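Long-range contacts in beta-agarase B (Zobellia galactanivorans, PDB 4ATF), which hydrolyses the beta-1,4 linkages of agarose at random internal positions, retaining the anomeric configuration, as a family 16 glycoside hydrolase: residues E53-N61 with L68-S76; I139-D148 with N195-W205. The protein carries 1 engineered substitution. All coordinates share one frame; numbering follows the deposited sequence. Where two conformers were deposited one is given.

Contact 1: E53-N61 with L68-S76; sequences EKWDDFYHN and LTEWKRDRS. With AAL (3,6-anhydro-alpha-L-galactopyranose), chain E; GAL (beta-D-galactopyranose), chain B; AAL (3,6-anhydro-alpha-L-galactopyranose), chain C.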
loop_
_atom_site.group_PDB
_atom_site.type_symbol
_atom_site.label_atom_id
_atom_site.label_comp_id
_atom_site.label_asym_id
_atom_site.label_seq_id
_atom_site.Cartn_x
_atom_site.Cartn_y
_atom_site.Cartn_z
ATOM N N GLU A 53 -0.666 13.773 -15.640
ATOM C CA GLU A 53 -1.501 12.940 -16.521
ATOM C C GLU A 53 -1.985 11.696 -15.794
ATOM O O GLU A 53 -3.139 11.302 -15.947
ATOM C CB GLU A 53 -0.791 12.496 -17.794
ATOM C CG GLU A 53 -1.549 11.331 -18.553
ATOM C CD GLU A 53 -2.913 11.733 -19.112
ATOM O OE1 GLU A 53 -3.305 12.895 -18.963
ATOM O OE2 GLU A 53 -3.598 10.894 -19.745
ATOM N N LYS A 54 -1.109 11.078 -14.996
ATOM C CA LYS A 54 -1.443 9.832 -14.374
ATOM C C LYS A 54 -1.745 9.917 -12.892
ATOM O O LYS A 54 -2.416 9.010 -12.374
ATOM C CB LYS A 54 -0.304 8.813 -14.571
ATOM C CG LYS A 54 -0.171 8.411 -16.043
ATOM C CD LYS A 54 0.868 7.303 -16.328
ATOM C CE LYS A 54 0.886 7.093 -17.844
ATOM N NZ LYS A 54 2.060 6.361 -18.221
ATOM N N TRP A 55 -1.273 10.951 -12.187
ATOM C CA TRP A 55 -1.404 10.973 -10.746
ATOM C C TRP A 55 -1.936 12.305 -10.221
ATOM O O TRP A 55 -1.671 13.365 -10.801
ATOM C CB TRP A 55 -0.027 10.726 -10.067
ATOM C CG TRP A 55 0.624 9.480 -10.594
ATOM C CD1 TRP A 55 1.578 9.398 -11.576
ATOM C CD2 TRP A 55 0.386 8.127 -10.136
ATOM N NE1 TRP A 55 1.963 8.051 -11.764
ATOM C CE2 TRP A 55 1.216 7.257 -10.928
ATOM C CE3 TRP A 55 -0.457 7.564 -9.155
ATOM C CZ2 TRP A 55 1.220 5.837 -10.769
ATOM C CZ3 TRP A 55 -0.454 6.142 -8.978
ATOM C CH2 TRP A 55 0.398 5.295 -9.802
ATOM N N ASP A 56 -2.591 12.245 -9.064
ATOM C CA ASP A 56 -2.838 13.454 -8.241
ATOM C C ASP A 56 -1.939 13.357 -7.008
ATOM O O ASP A 56 -1.811 12.226 -6.433
ATOM C CB ASP A 56 -4.309 13.451 -7.779
ATOM C CG ASP A 56 -4.684 14.735 -6.991
ATOM O OD1 ASP A 56 -3.984 15.777 -7.077
ATOM O OD2 ASP A 56 -5.686 14.677 -6.262
ATOM N N ASP A 57 -1.323 14.470 -6.563
ATOM C CA ASP A 57 -0.336 14.330 -5.461
ATOM C C ASP A 57 -0.995 14.518 -4.093
ATOM O O ASP A 57 -0.438 15.146 -3.171
ATOM C CB ASP A 57 0.928 15.222 -5.636
ATOM C CG ASP A 57 0.593 16.743 -5.874
ATOM O OD1 ASP A 57 -0.628 17.115 -6.037
ATOM O OD2 ASP A 57 1.577 17.569 -5.911
ATOM N N PHE A 58 -2.166 13.874 -3.928
ATOM C CA PHE A 58 -2.815 13.847 -2.608
ATOM C C PHE A 58 -3.576 12.554 -2.451
ATOM O O PHE A 58 -3.665 11.764 -3.403
ATOM C CB PHE A 58 -3.742 15.077 -2.381
ATOM C CG PHE A 58 -3.917 15.415 -0.887
ATOM C CD1 PHE A 58 -2.870 15.974 -0.171
ATOM C CD2 PHE A 58 -5.106 15.101 -0.202
ATOM C CE1 PHE A 58 -2.956 16.277 1.226
ATOM C CE2 PHE A 58 -5.220 15.375 1.202
ATOM C CZ PHE A 58 -4.125 15.959 1.915
ATOM N N TYR A 59 -4.103 12.333 -1.252
ATOM C CA TYR A 59 -5.107 11.278 -1.002
ATOM C C TYR A 59 -6.398 11.557 -1.796
ATOM O O TYR A 59 -6.537 12.608 -2.365
ATOM C CB TYR A 59 -5.352 11.200 0.496
ATOM C CG TYR A 59 -6.335 10.134 0.950
ATOM C CD1 TYR A 59 -5.995 8.741 0.892
ATOM C CD2 TYR A 59 -7.548 10.506 1.572
ATOM C CE1 TYR A 59 -6.916 7.735 1.403
ATOM C CE2 TYR A 59 -8.468 9.502 2.052
ATOM C CZ TYR A 59 -8.134 8.147 1.960
ATOM O OH TYR A 59 -9.042 7.196 2.436
ATOM N N HIS A 60 -7.328 10.598 -1.879
ATOM C CA HIS A 60 -8.426 10.783 -2.833
ATOM C C HIS A 60 -9.576 11.644 -2.292
ATOM O O HIS A 60 -10.540 11.841 -2.982
ATOM C CB HIS A 60 -8.877 9.482 -3.499
ATOM C CG HIS A 60 -9.657 8.534 -2.626
ATOM N ND1 HIS A 60 -10.189 7.350 -3.122
ATOM C CD2 HIS A 60 -9.968 8.562 -1.301
ATOM C CE1 HIS A 60 -10.818 6.713 -2.142
ATOM N NE2 HIS A 60 -10.694 7.421 -1.025
ATOM N N ASN A 61 -9.454 12.158 -1.064
ATOM C CA ASN A 61 -10.356 13.199 -0.588
ATOM C C ASN A 61 -9.531 14.045 0.350
ATOM O O ASN A 61 -8.332 13.820 0.451
ATOM C CB ASN A 61 -11.607 12.614 0.125
ATOM C CG ASN A 61 -11.253 11.708 1.307
ATOM O OD1 ASN A 61 -10.499 12.086 2.196
ATOM N ND2 ASN A 61 -11.835 10.489 1.333
ATOM N N LEU A 68 -0.331 10.375 13.534
ATOM C CA LEU A 68 0.344 11.686 13.431
ATOM C C LEU A 68 0.505 12.136 11.969
ATOM O O LEU A 68 1.121 13.174 11.708
ATOM C CB LEU A 68 1.728 11.595 14.051
ATOM C CG LEU A 68 1.784 11.347 15.561
ATOM C CD1 LEU A 68 3.245 11.096 16.049
ATOM C CD2 LEU A 68 1.109 12.518 16.249
ATOM N N THR A 69 -0.016 11.372 11.012
ATOM C CA THR A 69 0.167 11.724 9.559
ATOM C C THR A 69 -0.510 13.061 9.181
ATOM O O THR A 69 -1.682 13.305 9.561
ATOM C CB THR A 69 -0.393 10.669 8.611
ATOM O OG1 THR A 69 0.093 9.367 8.993
ATOM C CG2 THR A 69 0.036 10.978 7.191
ATOM N N GLU A 70 0.220 13.945 8.466
ATOM C CA GLU A 70 -0.497 15.078 7.829
ATOM C C GLU A 70 0.020 15.145 6.395
ATOM O O GLU A 70 1.142 15.649 6.157
ATOM C CB GLU A 70 -0.262 16.378 8.621
ATOM C CG GLU A 70 -0.916 17.579 7.853
ATOM C CD GLU A 70 -0.750 18.912 8.609
ATOM O OE1 GLU A 70 -1.559 19.153 9.546
ATOM O OE2 GLU A 70 0.170 19.713 8.257
ATOM N N TRP A 71 -0.709 14.528 5.459
ATOM C CA TRP A 71 -0.211 14.466 4.101
ATOM C C TRP A 71 -0.079 15.858 3.493
ATOM O O TRP A 71 -0.904 16.740 3.755
ATOM C CB TRP A 71 -1.111 13.631 3.198
ATOM C CG TRP A 71 -0.991 12.121 3.521
ATOM C CD1 TRP A 71 0.172 11.376 3.714
ATOM C CD2 TRP A 71 -2.067 11.208 3.631
ATOM N NE1 TRP A 71 -0.135 10.048 3.941
ATOM C CE2 TRP A 71 -1.513 9.921 3.924
ATOM C CE3 TRP A 71 -3.469 11.338 3.523
ATOM C CZ2 TRP A 71 -2.333 8.758 4.089
ATOM C CZ3 TRP A 71 -4.271 10.167 3.692
ATOM C CH2 TRP A 71 -3.693 8.920 3.984
ATOM N N LYS A 72 0.903 16.015 2.598
ATOM C CA LYS A 72 1.172 17.293 1.872
ATOM C C LYS A 72 1.503 17.009 0.420
ATOM O O LYS A 72 2.237 16.033 0.100
ATOM C CB LYS A 72 2.367 18.007 2.551
ATOM C CG LYS A 72 2.023 18.625 3.924
ATOM C CD LYS A 72 1.056 19.881 3.765
ATOM C CE LYS A 72 0.817 20.484 5.125
ATOM N NZ LYS A 72 -0.111 21.654 5.117
ATOM N N ARG A 73 0.981 17.845 -0.482
ATOM C CA ARG A 73 1.291 17.740 -1.923
ATOM C C ARG A 73 2.796 17.842 -2.160
ATOM O O ARG A 73 3.318 17.137 -2.982
ATOM C CB ARG A 73 0.562 18.818 -2.755
ATOM C CG ARG A 73 -0.939 18.526 -2.819
ATOM C CD ARG A 73 -1.686 19.594 -3.576
ATOM N NE ARG A 73 -3.151 19.383 -3.522
ATOM C CZ ARG A 73 -3.819 18.486 -4.225
ATOM N NH1 ARG A 73 -3.182 17.668 -5.061
ATOM N NH2 ARG A 73 -5.157 18.409 -4.084
ATOM N N ASP A 74 3.474 18.707 -1.411
ATOM C CA ASP A 74 4.887 18.944 -1.638
ATOM C C ASP A 74 5.857 18.006 -0.849
ATOM O O ASP A 74 7.067 18.294 -0.745
ATOM C CB ASP A 74 5.180 20.429 -1.373
ATOM C CG ASP A 74 5.101 20.804 0.120
ATOM O OD1 ASP A 74 4.758 19.968 0.986
ATOM O OD2 ASP A 74 5.410 21.980 0.422
ATOM N N ARG A 75 5.341 16.865 -0.379
ATOM C CA ARG A 75 6.223 15.846 0.191
ATOM C C ARG A 75 6.373 14.620 -0.746
ATOM O O ARG A 75 6.893 13.562 -0.341
ATOM C CB ARG A 75 5.755 15.439 1.622
ATOM C CG ARG A 75 6.108 16.506 2.698
ATOM C CD ARG A 75 7.629 16.542 2.895
ATOM N NE ARG A 75 8.137 17.644 3.750
ATOM C CZ ARG A 75 8.373 18.899 3.311
ATOM N NH1 ARG A 75 8.170 19.251 2.024
ATOM N NH2 ARG A 75 8.857 19.807 4.136
ATOM N N SER A 76 5.843 14.732 -1.951
ATOM C CA SER A 76 6.161 13.749 -3.000
ATOM C C SER A 76 6.837 14.448 -4.183
ATOM O O SER A 76 6.610 15.657 -4.439
ATOM C CB SER A 76 4.870 13.001 -3.452
ATOM O OG SER A 76 3.915 13.990 -3.896
HETATM C C1 AAL E . -13.265 11.360 4.499
HETATM C C2 AAL E . -14.400 11.593 3.437
HETATM C C3 AAL E . -14.659 13.101 3.330
HETATM C C4 AAL E . -15.013 13.674 4.661
HETATM C C5 AAL E . -13.702 13.601 5.408
HETATM C C6 AAL E . -12.870 14.333 4.342
HETATM O O2 AAL E . -15.626 10.957 3.810
HETATM O O3 AAL E . -13.402 13.777 3.089
HETATM O O4 AAL E . -15.622 14.928 4.716
HETATM O O5 AAL E . -13.365 12.224 5.708
HETATM C C1 GAL B . -10.692 7.419 5.698
HETATM C C2 GAL B . -11.776 8.123 4.864
HETATM C C3 GAL B . -12.071 9.528 5.435
HETATM C C4 GAL B . -12.355 9.455 6.952
HETATM C C5 GAL B . -11.246 8.666 7.678
HETATM C C6 GAL B . -11.641 8.677 9.141
HETATM O O2 GAL B . -11.452 8.184 3.458
HETATM O O3 GAL B . -13.246 9.994 4.810
HETATM O O4 GAL B . -13.514 8.658 7.136
HETATM O O5 GAL B . -11.104 7.333 7.091
HETATM O O6 GAL B . -10.507 8.107 9.696
HETATM C C1 AAL C . -7.905 2.861 5.868
HETATM C C2 AAL C . -8.728 3.366 7.090
HETATM C C3 AAL C . -9.957 4.168 6.548
HETATM C C4 AAL C . -9.657 5.271 5.601
HETATM C C5 AAL C . -9.027 4.518 4.451
HETATM C C6 AAL C . -10.144 3.458 4.237
HETATM O O2 AAL C . -7.909 4.211 7.895
HETATM O O3 AAL C . -10.691 3.317 5.589
HETATM O O4 AAL C . -10.684 6.108 5.152
HETATM O O5 AAL C . -7.766 3.874 4.782
HETATM O O HOH W 1 -6.929 16.432 -4.939
#

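Contact 2: I139-D148 with N195-W205; sequences IDILDAYGAD and NKEFHRFGVYW. Engineered in segment 139-148: Asp143 (natural residue Glu).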
loop_
_atom_site.group_PDB
_atom_site.type_symbol
_atom_site.label_atom_id
_atom_site.label_comp_id
_atom_site.label_asym_id
_atom_site.label_seq_id
_atom_site.Cartn_x
_atom_site.Cartn_y
_atom_site.Cartn_z
ATOM N N ILE A 139 -7.257 -3.237 -0.973
ATOM C CA ILE A 139 -6.327 -4.353 -1.183
ATOM C C ILE A 139 -4.925 -3.785 -0.969
ATOM O O ILE A 139 -4.572 -2.774 -1.615
ATOM C CB ILE A 139 -6.423 -4.958 -2.615
ATOM C CG1 ILE A 139 -7.799 -5.632 -2.826
ATOM C CG2 ILE A 139 -5.229 -6.017 -2.810
ATOM C CD1 ILE A 139 -8.185 -5.796 -4.341
ATOM N N ASP A 140 -4.163 -4.335 -0.009
ATOM C CA ASP A 140 -2.748 -3.931 0.139
ATOM C C ASP A 140 -1.834 -4.564 -0.902
ATOM O O ASP A 140 -2.017 -5.732 -1.245
ATOM C CB ASP A 140 -2.183 -4.475 1.408
ATOM C CG ASP A 140 -2.844 -3.974 2.609
ATOM O OD1 ASP A 140 -3.581 -2.955 2.622
ATOM O OD2 ASP A 140 -2.609 -4.726 3.576
ATOM N N ILE A 141 -0.892 -3.866 -1.486
ATOM C CA ILE A 141 0.050 -4.601 -2.324
ATOM C C ILE A 141 1.362 -4.657 -1.511
ATOM O O ILE A 141 2.028 -5.742 -1.334
ATOM C CB ILE A 141 0.186 -3.923 -3.704
ATOM C CG1 ILE A 141 -1.166 -3.997 -4.447
ATOM C CG2 ILE A 141 1.337 -4.555 -4.559
ATOM C CD1 ILE A 141 -1.252 -2.997 -5.601
ATOM N N LEU A 142 1.679 -3.526 -0.893
ATOM C CA LEU A 142 2.887 -3.468 -0.016
ATOM C C LEU A 142 2.445 -2.690 1.250
ATOM O O LEU A 142 1.858 -1.592 1.142
ATOM C CB LEU A 142 4.013 -2.665 -0.669
ATOM C CG LEU A 142 5.268 -2.317 0.187
ATOM C CD1 LEU A 142 5.961 -3.574 0.756
ATOM C CD2 LEU A 142 6.313 -1.461 -0.688
ATOM N N ASP A 143 2.730 -3.215 2.423
ATOM C CA ASP A 143 2.467 -2.460 3.648
ATOM C C ASP A 143 3.555 -2.951 4.612
ATOM O O ASP A 143 3.545 -4.126 5.071
ATOM C CB ASP A 143 1.024 -2.718 4.179
ATOM C CG ASP A 143 0.814 -2.184 5.648
ATOM O OD1 ASP A 143 1.277 -1.129 6.082
ATOM O OD2 ASP A 143 0.107 -2.819 6.406
ATOM N N ALA A 144 4.572 -2.119 4.835
ATOM C CA ALA A 144 5.777 -2.581 5.588
ATOM C C ALA A 144 6.340 -1.472 6.434
ATOM O O ALA A 144 6.323 -0.312 6.008
ATOM C CB ALA A 144 6.906 -3.106 4.562
ATOM N N TYR A 145 6.873 -1.847 7.598
ATOM C CA TYR A 145 7.477 -0.939 8.594
ATOM C C TYR A 145 8.946 -1.349 8.591
ATOM O O TYR A 145 9.335 -2.300 9.272
ATOM C CB TYR A 145 6.809 -1.153 9.989
ATOM C CG TYR A 145 5.302 -1.029 9.883
ATOM C CD1 TYR A 145 4.517 -2.143 9.551
ATOM C CD2 TYR A 145 4.634 0.216 10.021
ATOM C CE1 TYR A 145 3.130 -2.055 9.401
ATOM C CE2 TYR A 145 3.187 0.289 9.880
ATOM C CZ TYR A 145 2.474 -0.845 9.575
ATOM O OH TYR A 145 1.078 -0.831 9.392
ATOM N N GLY A 146 9.791 -0.673 7.810
ATOM C CA GLY A 146 11.131 -1.217 7.548
ATOM C C GLY A 146 12.293 -1.014 8.526
ATOM O O GLY A 146 13.354 -1.618 8.315
ATOM N N ALA A 147 12.144 -0.166 9.555
ATOM C CA ALA A 147 13.324 0.267 10.360
ATOM C C ALA A 147 14.124 -0.900 10.962
ATOM O O ALA A 147 13.516 -1.869 11.492
ATOM C CB ALA A 147 12.915 1.213 11.519
ATOM N N ASP A 148 15.457 -0.789 10.939
ATOM C CA ASP A 148 16.281 -1.746 11.722
ATOM C C ASP A 148 16.082 -1.547 13.244
ATOM O O ASP A 148 16.153 -2.517 14.022
ATOM C CB ASP A 148 17.760 -1.512 11.422
ATOM C CG ASP A 148 18.118 -1.881 9.938
ATOM O OD1 ASP A 148 17.463 -2.823 9.365
ATOM O OD2 ASP A 148 19.064 -1.261 9.378
ATOM N N ASN A 195 14.330 -3.270 3.898
ATOM C CA ASN A 195 14.855 -1.907 3.667
ATOM C C ASN A 195 16.219 -1.876 2.868
ATOM O O ASN A 195 16.681 -0.799 2.431
ATOM C CB ASN A 195 14.925 -1.088 4.962
ATOM C CG ASN A 195 16.038 -1.548 5.899
ATOM O OD1 ASN A 195 15.854 -1.604 7.134
ATOM N ND2 ASN A 195 17.193 -1.834 5.347
ATOM N N LYS A 196 16.825 -3.045 2.625
ATOM C CA LYS A 196 18.166 -3.059 2.047
ATOM C C LYS A 196 18.145 -2.927 0.524
ATOM O O LYS A 196 19.145 -2.493 -0.030
ATOM C CB LYS A 196 18.936 -4.325 2.451
ATOM C CG LYS A 196 19.251 -4.397 3.962
ATOM C CD LYS A 196 20.205 -5.522 4.270
ATOM C CE LYS A 196 21.080 -5.140 5.491
ATOM N NZ LYS A 196 20.436 -5.477 6.696
ATOM N N GLU A 197 17.050 -3.305 -0.146
ATOM C CA GLU A 197 17.059 -3.400 -1.639
ATOM C C GLU A 197 15.698 -3.105 -2.217
ATOM O O GLU A 197 14.722 -3.156 -1.496
ATOM C CB GLU A 197 17.488 -4.826 -2.136
ATOM C CG GLU A 197 18.783 -5.339 -1.622
ATOM C CD GLU A 197 20.006 -4.695 -2.199
ATOM O OE1 GLU A 197 19.948 -3.854 -3.132
ATOM O OE2 GLU A 197 21.077 -5.088 -1.737
ATOM N N PHE A 198 15.643 -2.744 -3.497
ATOM C CA PHE A 198 14.376 -2.813 -4.212
ATOM C C PHE A 198 13.894 -4.234 -4.350
ATOM O O PHE A 198 14.683 -5.145 -4.685
ATOM C CB PHE A 198 14.501 -2.167 -5.629
ATOM C CG PHE A 198 14.567 -0.637 -5.563
ATOM C CD1 PHE A 198 15.826 0.012 -5.351
ATOM C CD2 PHE A 198 13.396 0.148 -5.649
ATOM C CE1 PHE A 198 15.924 1.410 -5.228
ATOM C CE2 PHE A 198 13.496 1.536 -5.573
ATOM C CZ PHE A 198 14.737 2.170 -5.334
ATOM N N HIS A 199 12.594 -4.428 -4.157
ATOM C CA HIS A 199 11.952 -5.718 -4.429
ATOM C C HIS A 199 10.671 -5.475 -5.224
ATOM O O HIS A 199 10.127 -4.334 -5.310
ATOM C CB HIS A 199 11.598 -6.411 -3.078
ATOM C CG HIS A 199 12.806 -6.822 -2.281
ATOM N ND1 HIS A 199 13.449 -8.037 -2.464
ATOM C CD2 HIS A 199 13.491 -6.187 -1.314
ATOM C CE1 HIS A 199 14.485 -8.123 -1.646
ATOM N NE2 HIS A 199 14.530 -7.011 -0.927
ATOM N N ARG A 200 10.153 -6.542 -5.800
ATOM C CA ARG A 200 8.921 -6.457 -6.588
ATOM C C ARG A 200 7.775 -7.032 -5.771
ATOM O O ARG A 200 7.794 -8.232 -5.454
ATOM C CB ARG A 200 9.069 -7.300 -7.872
ATOM C CG ARG A 200 9.971 -6.650 -8.944
ATOM C CD ARG A 200 9.606 -7.220 -10.293
ATOM N NE ARG A 200 10.182 -8.453 -10.409
ATOM C CZ ARG A 200 9.675 -9.604 -10.819
ATOM N NH1 ARG A 200 8.377 -9.885 -11.128
ATOM N NH2 ARG A 200 10.600 -10.512 -10.843
ATOM N N PHE A 201 6.768 -6.218 -5.468
ATOM C CA PHE A 201 5.601 -6.636 -4.727
ATOM C C PHE A 201 4.373 -6.538 -5.656
ATOM O O PHE A 201 4.062 -5.444 -6.140
ATOM C CB PHE A 201 5.412 -5.670 -3.525
ATOM C CG PHE A 201 6.617 -5.578 -2.641
ATOM C CD1 PHE A 201 6.857 -6.548 -1.677
ATOM C CD2 PHE A 201 7.526 -4.539 -2.802
ATOM C CE1 PHE A 201 7.992 -6.493 -0.816
ATOM C CE2 PHE A 201 8.682 -4.406 -1.987
ATOM C CZ PHE A 201 8.926 -5.382 -0.935
ATOM N N GLY A 202 3.652 -7.650 -5.855
ATOM C CA GLY A 202 2.556 -7.645 -6.791
ATOM C C GLY A 202 1.342 -8.352 -6.208
ATOM O O GLY A 202 1.446 -9.133 -5.210
ATOM N N VAL A 203 0.192 -8.105 -6.832
ATOM C CA VAL A 203 -1.037 -8.791 -6.472
ATOM C C VAL A 203 -1.801 -9.094 -7.750
ATOM O O VAL A 203 -1.922 -8.233 -8.632
ATOM C CB VAL A 203 -1.938 -7.937 -5.566
ATOM C CG1 VAL A 203 -2.606 -6.811 -6.371
ATOM C CG2 VAL A 203 -3.012 -8.814 -4.893
ATOM N N TYR A 204 -2.282 -10.335 -7.874
ATOM C CA TYR A 204 -3.270 -10.665 -8.923
ATOM C C TYR A 204 -4.626 -10.605 -8.237
ATOM O O TYR A 204 -4.954 -11.496 -7.399
ATOM C CB TYR A 204 -3.062 -12.084 -9.493
ATOM C CG TYR A 204 -4.028 -12.464 -10.624
ATOM C CD1 TYR A 204 -4.750 -11.459 -11.364
ATOM C CD2 TYR A 204 -4.218 -13.833 -10.991
ATOM C CE1 TYR A 204 -5.615 -11.827 -12.423
ATOM C CE2 TYR A 204 -5.065 -14.185 -12.073
ATOM C CZ TYR A 204 -5.743 -13.174 -12.749
ATOM O OH TYR A 204 -6.571 -13.559 -13.753
ATOM N N TRP A 205 -5.422 -9.584 -8.576
ATOM C CA TRP A 205 -6.780 -9.472 -8.064
ATOM C C TRP A 205 -7.599 -10.106 -9.207
ATOM O O TRP A 205 -7.861 -9.456 -10.240
ATOM C CB TRP A 205 -7.104 -8.000 -7.906
ATOM C CG TRP A 205 -8.543 -7.640 -7.579
ATOM C CD1 TRP A 205 -9.565 -8.455 -7.063
ATOM C CD2 TRP A 205 -9.074 -6.325 -7.688
ATOM N NE1 TRP A 205 -10.761 -7.688 -6.909
ATOM C CE2 TRP A 205 -10.464 -6.380 -7.274
ATOM C CE3 TRP A 205 -8.513 -5.087 -8.134
ATOM C CZ2 TRP A 205 -11.300 -5.244 -7.290
ATOM C CZ3 TRP A 205 -9.369 -3.904 -8.141
ATOM C CH2 TRP A 205 -10.761 -4.028 -7.736
HETATM O O HOH W 2 2.573 -8.599 -2.542
HETATM O O HOH W 3 13.129 -3.585 6.380
HETATM O O HOH W 4 19.488 -2.132 6.955
#

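Contact 1: E53-N61 with L68-S76
Arg73 is held by two aspartates in a salt-bridge network on the outer side of this GH16 beta jelly roll. NH1 of Arg73 donates to OD1 of Asp57 at 2.8 Å and to OD1 of Asp56 at 2.9 Å. Both oxygens lie close to the guanidinium plane. NH1 approaches Asp57 OD1 almost in line with the C-O bond, and comes to Asp56 OD1 from the syn side, 29° out of the carboxylate plane. A water joins Asp56 OD2 to Arg73 NH2. These bonds fix the rotation of the guanidinium. The Arg73 chain runs extended from CG to NE, which carries the charge past Asp57 to Asp56. OD2 of Asp57 has a second partner, Lys47. The inverse gamma turn centred on Asp57 bends the chain here.

Phe58 CB lies over one face of the guanidinium, near its rim. The ring of Phe58 brings CE1 to 3.3 Å from the carbonyl O of Trp71. Deeper in, CZ3 of Trp71 sits over one face of Tyr59, 3.4 Å from CG. The two ring planes are 31° apart. Trp71 packs against the root of the Tyr59 side chain, while the far end, OH, reaches the sugar. Asn61 ND2 reaches O2 of the bound beta-D-galactose almost straight, at 167°. Tyr59 OH donates to that O2 at 2.8 Å.

Contact 2: I139-D148 with N195-W205
CD1 of Leu142 sits over the centre of the Phe201 ring, 3.7 Å from the ring centroid and only 3° off the normal. This is a CH-pi contact. The methyl is almost equally far from all six ring carbons. CD2 of Leu142 comes to the CD2 and CE2 side of the same ring. Leu142 CG is anti to the backbone N (chi1 171°), which helps carry both methyls across to Phe201. A second CH-pi contact lies at the other end. There CD1 of Ile139 covers one face of Trp205, 3.6 Å from the centroid of the five-membered ring. The indole NE1 of Trp205 is hydrogen-bonded to the carbonyl O of Leu251.

Between the rings the packing is aliphatic. CG1 of Ile141 meets CG1 of Val203 at 3.7 Å, the two side chains crossing at about a right angle. CG2 of Ile141 rests 3.3 Å from the carbonyl O of Phe201. With an alanine in place of Phe201, Leu142 CD1 and CD2 would lose the ring they rest on, which is likely to open a gap between the strands. At the Gly146 end a water links Gly146 O to Asn195 N.

This is face-to-face packing in the beta sandwich, without a clear direct hydrogen bond between the segments. Strand 137-145 lies between strands 125-132 and 164-172. A classic beta bulge, Ile141 and Leu142 opposite Val128, coincides with a corner in the chain at Ile141. Strand 199-207 pairs with strands 111-118 and 210-215, while Leu142 also touches Phe294 of strand 293-306.

In the fold
Contact 2 is the buried one, near the centre of the molecule. Contact 1 lies farther out and is only partly buried. Their centres are about 20 Å apart and they do not touch. Strands 125-132 and 255-262 lie between them: side chains of contact 1 rest on both, and strand 125-132 pairs with the 137-145 strand of contact 2. Contact 1 puts charges at its outer side and aromatic packing inward, and its Tyr59 and Asn61 hydrogen-bond to sugar. Contact 2 is mainly apolar: Ile139 and Leu142 of the catalytic strand pack against strand 199-207. Segment 139-148 also lines the glycan pocket with other residues, among them Asp143, engineered from the glutamate that is probably the proton donor.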